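Local coordinates for hyperpolarization-activated (Ih) channel (Strongylocentrotus purpuratus, PDB 2PTM), which probably forms a voltage-gated, hyperpolarization-activated cation channel, of which this piece is the cytoplasmic C-linker and cyclic nucleotide-binding region, which binds cAMP, at residues S6-E18 and I34-F47. Sequence-based numbering, arbitrary orientation.
Sequences SSRQYREKLKQVE and ILDYYEYRYRGKMF. With NCO (cobalt hexammine(III)), chain B.
S6-E18 and I34-F47 belong to the antiparallel helical hairpin that opens the C-linker; the axes of 6-18 and 34-42 run 170° apart in direction and approach to 11.4 Å. The second helix ends at Y42, and a type I' turn from Y42 to K45 swings the chain back against the start of the first. There M46 N donates to S6 O at 2.9 Å, well above the carbonyl plane.

How a turn can be fitted to an aromatic ring is illustrated by Y10. With CG anti to the backbone N (chi1 176°), its ring reaches across so that G44 CA lies 3.4 Å from the ring centroid, almost on the normal, a CH-pi contact. M46 CG and Y38 O line the ring's edge, and one water bridges S7 OG and G44 O.

Further along, Y38 enters as a knob among Y10, K13, L14 and V17; L14 CD1 rests 3.8 Å from Y38 CB, and V17 CG2 packs on the phenol end. K13 CB packs 3.7 Å from M46 SD, while the chain, bent at chi2, chi3 and chi4, carries NZ to a salt bridge with E55 of a second subunit, whose carboxylate is also hydrogen-bonded to Y38 OH. The hairpin thus takes part directly in tetramer contacts. At the other end of the contact, S6 CB sits over one face of the F47 ring, 3.4 Å from F47 CE2.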
loop_
_atom_site.group_PDB
_atom_site.type_symbol
_atom_site.label_atom_id
_atom_site.label_comp_id
_atom_site.label_asym_id
_atom_site.label_seq_id
_atom_site.Cartn_x
_atom_site.Cartn_y
_atom_site.Cartn_z
ATOM N N SER A 6 3.086 -23.434 13.168
ATOM C CA SER A 6 3.933 -22.307 13.541
ATOM C C SER A 6 5.408 -22.718 13.515
ATOM O O SER A 6 6.287 -21.916 13.184
ATOM C CB SER A 6 3.541 -21.786 14.924
ATOM O OG SER A 6 3.777 -22.761 15.926
ATOM N N SER A 7 5.669 -23.977 13.855
ATOM C CA SER A 7 7.026 -24.515 13.851
ATOM C C SER A 7 7.569 -24.672 12.433
ATOM O O SER A 7 8.735 -24.375 12.176
ATOM C CB SER A 7 7.067 -25.863 14.571
ATOM O OG SER A 7 6.645 -25.724 15.915
ATOM N N ARG A 8 6.719 -25.150 11.524
ATOM C CA ARG A 8 7.103 -25.324 10.127
ATOM C C ARG A 8 7.415 -23.974 9.494
ATOM O O ARG A 8 8.357 -23.841 8.716
ATOM C CB ARG A 8 5.993 -26.040 9.351
ATOM N N GLN A 9 6.614 -22.973 9.843
ATOM C CA GLN A 9 6.800 -21.624 9.335
ATOM C C GLN A 9 8.203 -21.129 9.678
ATOM O O GLN A 9 8.867 -20.499 8.852
ATOM C CB GLN A 9 5.752 -20.690 9.945
ATOM C CG GLN A 9 5.673 -19.312 9.301
ATOM C CD GLN A 9 4.724 -19.272 8.119
ATOM O OE1 GLN A 9 4.028 -20.247 7.833
ATOM N NE2 GLN A 9 4.686 -18.137 7.429
ATOM N N TYR A 10 8.647 -21.434 10.896
ATOM C CA TYR A 10 9.940 -20.962 11.412
ATOM C C TYR A 10 11.132 -21.676 10.778
ATOM O O TYR A 10 12.131 -21.042 10.436
ATOM C CB TYR A 10 9.994 -21.126 12.932
ATOM C CG TYR A 10 11.321 -20.752 13.558
ATOM C CD1 TYR A 10 11.550 -19.469 14.025
ATOM C CD2 TYR A 10 12.339 -21.689 13.691
ATOM C CE1 TYR A 10 12.760 -19.121 14.606
ATOM C CE2 TYR A 10 13.550 -21.353 14.268
ATOM C CZ TYR A 10 13.753 -20.068 14.720
ATOM O OH TYR A 10 14.955 -19.736 15.295
ATOM N N ARG A 11 11.033 -22.998 10.651
ATOM C CA ARG A 11 12.089 -23.782 10.025
ATOM C C ARG A 11 12.207 -23.360 8.568
ATOM O O ARG A 11 13.308 -23.220 8.033
ATOM C CB ARG A 11 11.786 -25.279 10.134
ATOM N N GLU A 12 11.052 -23.165 7.939
ATOM C CA GLU A 12 10.966 -22.638 6.585
ATOM C C GLU A 12 11.804 -21.370 6.490
ATOM O O GLU A 12 12.776 -21.298 5.738
ATOM C CB GLU A 12 9.506 -22.297 6.270
ATOM C CG GLU A 12 9.109 -22.439 4.812
ATOM C CD GLU A 12 8.787 -23.876 4.439
ATOM O OE1 GLU A 12 8.020 -24.086 3.474
ATOM O OE2 GLU A 12 9.297 -24.795 5.118
ATOM N N LYS A 13 11.406 -20.375 7.273
ATOM C CA LYS A 13 12.066 -19.076 7.312
ATOM C C LYS A 13 13.574 -19.180 7.530
ATOM O O LYS A 13 14.358 -18.591 6.786
ATOM C CB LYS A 13 11.448 -18.233 8.430
ATOM C CG LYS A 13 11.821 -16.764 8.406
ATOM C CD LYS A 13 11.005 -16.008 7.372
ATOM C CE LYS A 13 11.701 -15.975 6.026
ATOM N NZ LYS A 13 13.079 -15.423 6.125
ATOM N N LEU A 14 13.979 -19.919 8.555
ATOM C CA LEU A 14 15.388 -19.974 8.931
ATOM C C LEU A 14 16.260 -20.564 7.829
ATOM O O LEU A 14 17.402 -20.151 7.647
ATOM C CB LEU A 14 15.576 -20.761 10.227
ATOM C CG LEU A 14 16.676 -20.214 11.138
ATOM C CD1 LEU A 14 16.395 -18.756 11.449
ATOM C CD2 LEU A 14 16.790 -21.024 12.416
ATOM N N LYS A 15 15.721 -21.532 7.096
ATOM C CA LYS A 15 16.455 -22.138 5.989
ATOM C C LYS A 15 16.818 -21.097 4.928
ATOM O O LYS A 15 17.967 -20.997 4.504
ATOM C CB LYS A 15 15.652 -23.279 5.376
ATOM N N GLN A 16 15.837 -20.306 4.517
ATOM C CA GLN A 16 16.073 -19.314 3.483
ATOM C C GLN A 16 16.936 -18.152 3.973
ATOM O O GLN A 16 17.652 -17.536 3.187
ATOM C CB GLN A 16 14.753 -18.811 2.913
ATOM C CG GLN A 16 14.064 -17.778 3.766
ATOM C CD GLN A 16 12.768 -17.309 3.148
ATOM O OE1 GLN A 16 11.931 -18.122 2.759
ATOM N NE2 GLN A 16 12.592 -15.990 3.058
ATOM N N VAL A 17 16.872 -17.858 5.270
ATOM C CA VAL A 17 17.720 -16.821 5.856
ATOM C C VAL A 17 19.193 -17.204 5.754
ATOM O O VAL A 17 20.028 -16.397 5.358
ATOM C CB VAL A 17 17.362 -16.542 7.334
ATOM C CG1 VAL A 17 18.510 -15.823 8.038
ATOM C CG2 VAL A 17 16.086 -15.728 7.429
ATOM N N GLU A 18 19.511 -18.446 6.094
ATOM C CA GLU A 18 20.892 -18.903 6.037
ATOM C C GLU A 18 21.404 -18.934 4.600
ATOM O O GLU A 18 22.588 -18.724 4.356
ATOM C CB GLU A 18 21.024 -20.275 6.691
ATOM C CG GLU A 18 20.242 -20.363 7.984
ATOM C CD GLU A 18 20.935 -21.188 9.039
ATOM O OE1 GLU A 18 20.234 -21.759 9.906
ATOM O OE2 GLU A 18 22.180 -21.256 9.005
ATOM N N ILE A 34 22.136 -12.363 13.450
ATOM C CA ILE A 34 20.838 -12.573 12.821
ATOM C C ILE A 34 20.169 -13.857 13.309
ATOM O O ILE A 34 18.997 -13.848 13.670
ATOM C CB ILE A 34 20.979 -12.554 11.299
ATOM C CG1 ILE A 34 21.407 -11.151 10.872
ATOM C CG2 ILE A 34 19.674 -12.968 10.617
ATOM C CD1 ILE A 34 21.874 -11.047 9.435
ATOM N N LEU A 35 20.913 -14.958 13.343
ATOM C CA LEU A 35 20.353 -16.217 13.851
ATOM C C LEU A 35 19.934 -16.093 15.315
ATOM O O LEU A 35 18.870 -16.578 15.700
ATOM C CB LEU A 35 21.343 -17.368 13.666
ATOM C CG LEU A 35 21.687 -17.685 12.208
ATOM C CD1 LEU A 35 22.767 -18.768 12.129
ATOM C CD2 LEU A 35 20.433 -18.123 11.443
ATOM N N ASP A 36 20.763 -15.441 16.131
ATOM C CA ASP A 36 20.410 -15.186 17.536
ATOM C C ASP A 36 19.131 -14.360 17.666
ATOM O O ASP A 36 18.315 -14.566 18.584
ATOM C CB ASP A 36 21.531 -14.429 18.247
ATOM C CG ASP A 36 22.761 -15.275 18.477
ATOM O OD1 ASP A 36 22.752 -16.465 18.115
ATOM O OD2 ASP A 36 23.747 -14.736 19.018
ATOM N N TYR A 37 18.976 -13.389 16.776
ATOM C CA TYR A 37 17.766 -12.563 16.773
ATOM C C TYR A 37 16.518 -13.404 16.475
ATOM O O TYR A 37 15.519 -13.312 17.189
ATOM C CB TYR A 37 17.896 -11.391 15.778
ATOM C CG TYR A 37 16.626 -10.568 15.623
ATOM C CD1 TYR A 37 16.438 -9.390 16.341
ATOM C CD2 TYR A 37 15.603 -10.984 14.775
ATOM C CE1 TYR A 37 15.274 -8.635 16.199
ATOM C CE2 TYR A 37 14.435 -10.236 14.633
ATOM C CZ TYR A 37 14.280 -9.066 15.343
ATOM O OH TYR A 37 13.117 -8.340 15.198
ATOM N N TYR A 38 16.568 -14.232 15.435
ATOM C CA TYR A 38 15.396 -15.047 15.099
ATOM C C TYR A 38 15.059 -15.993 16.233
ATOM O O TYR A 38 13.892 -16.190 16.559
ATOM C CB TYR A 38 15.607 -15.845 13.812
ATOM C CG TYR A 38 15.249 -15.078 12.554
ATOM C CD1 TYR A 38 16.206 -14.348 11.870
ATOM C CD2 TYR A 38 13.948 -15.079 12.061
ATOM C CE1 TYR A 38 15.883 -13.638 10.727
ATOM C CE2 TYR A 38 13.615 -14.371 10.917
ATOM C CZ TYR A 38 14.591 -13.657 10.254
ATOM O OH TYR A 38 14.284 -12.953 9.115
ATOM N N GLU A 39 16.085 -16.590 16.830
ATOM C CA GLU A 39 15.858 -17.522 17.923
ATOM C C GLU A 39 15.246 -16.791 19.108
ATOM O O GLU A 39 14.286 -17.266 19.714
ATOM C CB GLU A 39 17.158 -18.199 18.364
ATOM C CG GLU A 39 16.926 -19.177 19.524
ATOM C CD GLU A 39 18.209 -19.705 20.129
ATOM O OE1 GLU A 39 19.125 -18.900 20.386
ATOM O OE2 GLU A 39 18.303 -20.928 20.352
ATOM N N TYR A 40 15.803 -15.632 19.442
ATOM C CA TYR A 40 15.331 -14.879 20.606
ATOM C C TYR A 40 13.906 -14.388 20.416
ATOM O O TYR A 40 13.065 -14.496 21.318
ATOM C CB TYR A 40 16.236 -13.682 20.913
ATOM C CG TYR A 40 15.803 -12.955 22.167
ATOM C CD1 TYR A 40 16.337 -13.286 23.411
ATOM C CD2 TYR A 40 14.832 -11.964 22.118
ATOM C CE1 TYR A 40 15.925 -12.623 24.569
ATOM C CE2 TYR A 40 14.418 -11.305 23.264
ATOM C CZ TYR A 40 14.968 -11.636 24.482
ATOM O OH TYR A 40 14.544 -10.975 25.619
ATOM N N ARG A 41 13.637 -13.824 19.247
ATOM C CA ARG A 41 12.333 -13.221 19.014
ATOM C C ARG A 41 11.241 -14.258 18.828
ATOM O O ARG A 41 10.169 -14.141 19.421
ATOM C CB ARG A 41 12.348 -12.293 17.808
ATOM C CG ARG A 41 10.979 -11.693 17.574
ATOM C CD ARG A 41 10.973 -10.618 16.518
ATOM N NE ARG A 41 9.607 -10.190 16.220
ATOM C CZ ARG A 41 9.298 -9.242 15.344
ATOM N NH1 ARG A 41 10.260 -8.606 14.685
ATOM N NH2 ARG A 41 8.031 -8.921 15.133
ATOM N N TYR A 42 11.510 -15.271 18.008
ATOM C CA TYR A 42 10.451 -16.187 17.580
ATOM C C TYR A 42 10.447 -17.515 18.332
ATOM O O TYR A 42 9.410 -18.176 18.429
ATOM C CB TYR A 42 10.480 -16.400 16.054
ATOM C CG TYR A 42 10.323 -15.113 15.258
ATOM C CD1 TYR A 42 9.079 -14.503 15.112
ATOM C CD2 TYR A 42 11.418 -14.506 14.658
ATOM C CE1 TYR A 42 8.934 -13.323 14.393
ATOM C CE2 TYR A 42 11.280 -13.320 13.938
ATOM C CZ TYR A 42 10.036 -12.738 13.808
ATOM O OH TYR A 42 9.904 -11.564 13.094
ATOM N N ARG A 43 11.601 -17.898 18.870
ATOM C CA ARG A 43 11.704 -19.103 19.695
ATOM C C ARG A 43 11.175 -20.348 18.987
ATOM O O ARG A 43 10.548 -21.212 19.612
ATOM C CB ARG A 43 10.978 -18.908 21.029
ATOM C CG ARG A 43 11.483 -17.722 21.849
ATOM C CD ARG A 43 12.903 -17.948 22.346
ATOM N NE ARG A 43 13.402 -16.821 23.138
ATOM C CZ ARG A 43 13.055 -16.591 24.401
ATOM N NH1 ARG A 43 12.203 -17.408 25.006
ATOM N NH2 ARG A 43 13.552 -15.547 25.056
ATOM N N GLY A 44 11.417 -20.433 17.683
ATOM C CA GLY A 44 11.115 -21.638 16.930
ATOM C C GLY A 44 9.713 -21.698 16.358
ATOM O O GLY A 44 9.307 -22.711 15.792
ATOM N N LYS A 45 8.967 -20.611 16.496
ATOM C CA LYS A 45 7.594 -20.585 16.018
ATOM C C LYS A 45 7.244 -19.222 15.451
ATOM O O LYS A 45 7.471 -18.197 16.091
ATOM C CB LYS A 45 6.629 -20.950 17.148
ATOM C CG LYS A 45 6.705 -22.407 17.579
ATOM C CD LYS A 45 5.834 -22.676 18.798
ATOM C CE LYS A 45 5.740 -24.165 19.093
ATOM N NZ LYS A 45 4.827 -24.449 20.238
ATOM N N MET A 46 6.700 -19.215 14.241
ATOM C CA MET A 46 6.238 -17.980 13.636
ATOM C C MET A 46 4.762 -18.053 13.289
ATOM O O MET A 46 4.369 -18.665 12.297
ATOM C CB MET A 46 7.053 -17.635 12.389
ATOM C CG MET A 46 8.494 -17.272 12.679
ATOM S SD MET A 46 9.407 -16.925 11.174
ATOM C CE MET A 46 9.211 -15.151 11.038
ATOM N N PHE A 47 3.949 -17.432 14.133
ATOM C CA PHE A 47 2.553 -17.206 13.822
ATOM C C PHE A 47 2.536 -15.943 12.969
ATOM O O PHE A 47 3.554 -15.591 12.370
ATOM C CB PHE A 47 1.762 -17.028 15.113
ATOM C CG PHE A 47 2.121 -18.027 16.180
ATOM C CD1 PHE A 47 3.194 -17.802 17.031
ATOM C CD2 PHE A 47 1.391 -19.194 16.331
ATOM C CE1 PHE A 47 3.530 -18.720 18.013
ATOM C CE2 PHE A 47 1.719 -20.112 17.313
ATOM C CZ PHE A 47 2.791 -19.877 18.152
HETATM CO CO NCO B . 22.565 -20.406 19.309
HETATM N N1 NCO B . 21.035 -21.914 19.122
HETATM N N2 NCO B . 23.892 -21.844 20.243
HETATM N N3 NCO B . 23.483 -20.775 17.318
HETATM N N4 NCO B . 21.703 -19.809 21.424
HETATM N N5 NCO B . 24.085 -18.885 19.565
HETATM N N6 NCO B . 21.153 -18.972 18.356
HETATM O O HOH W 1 8.913 -25.265 17.750
#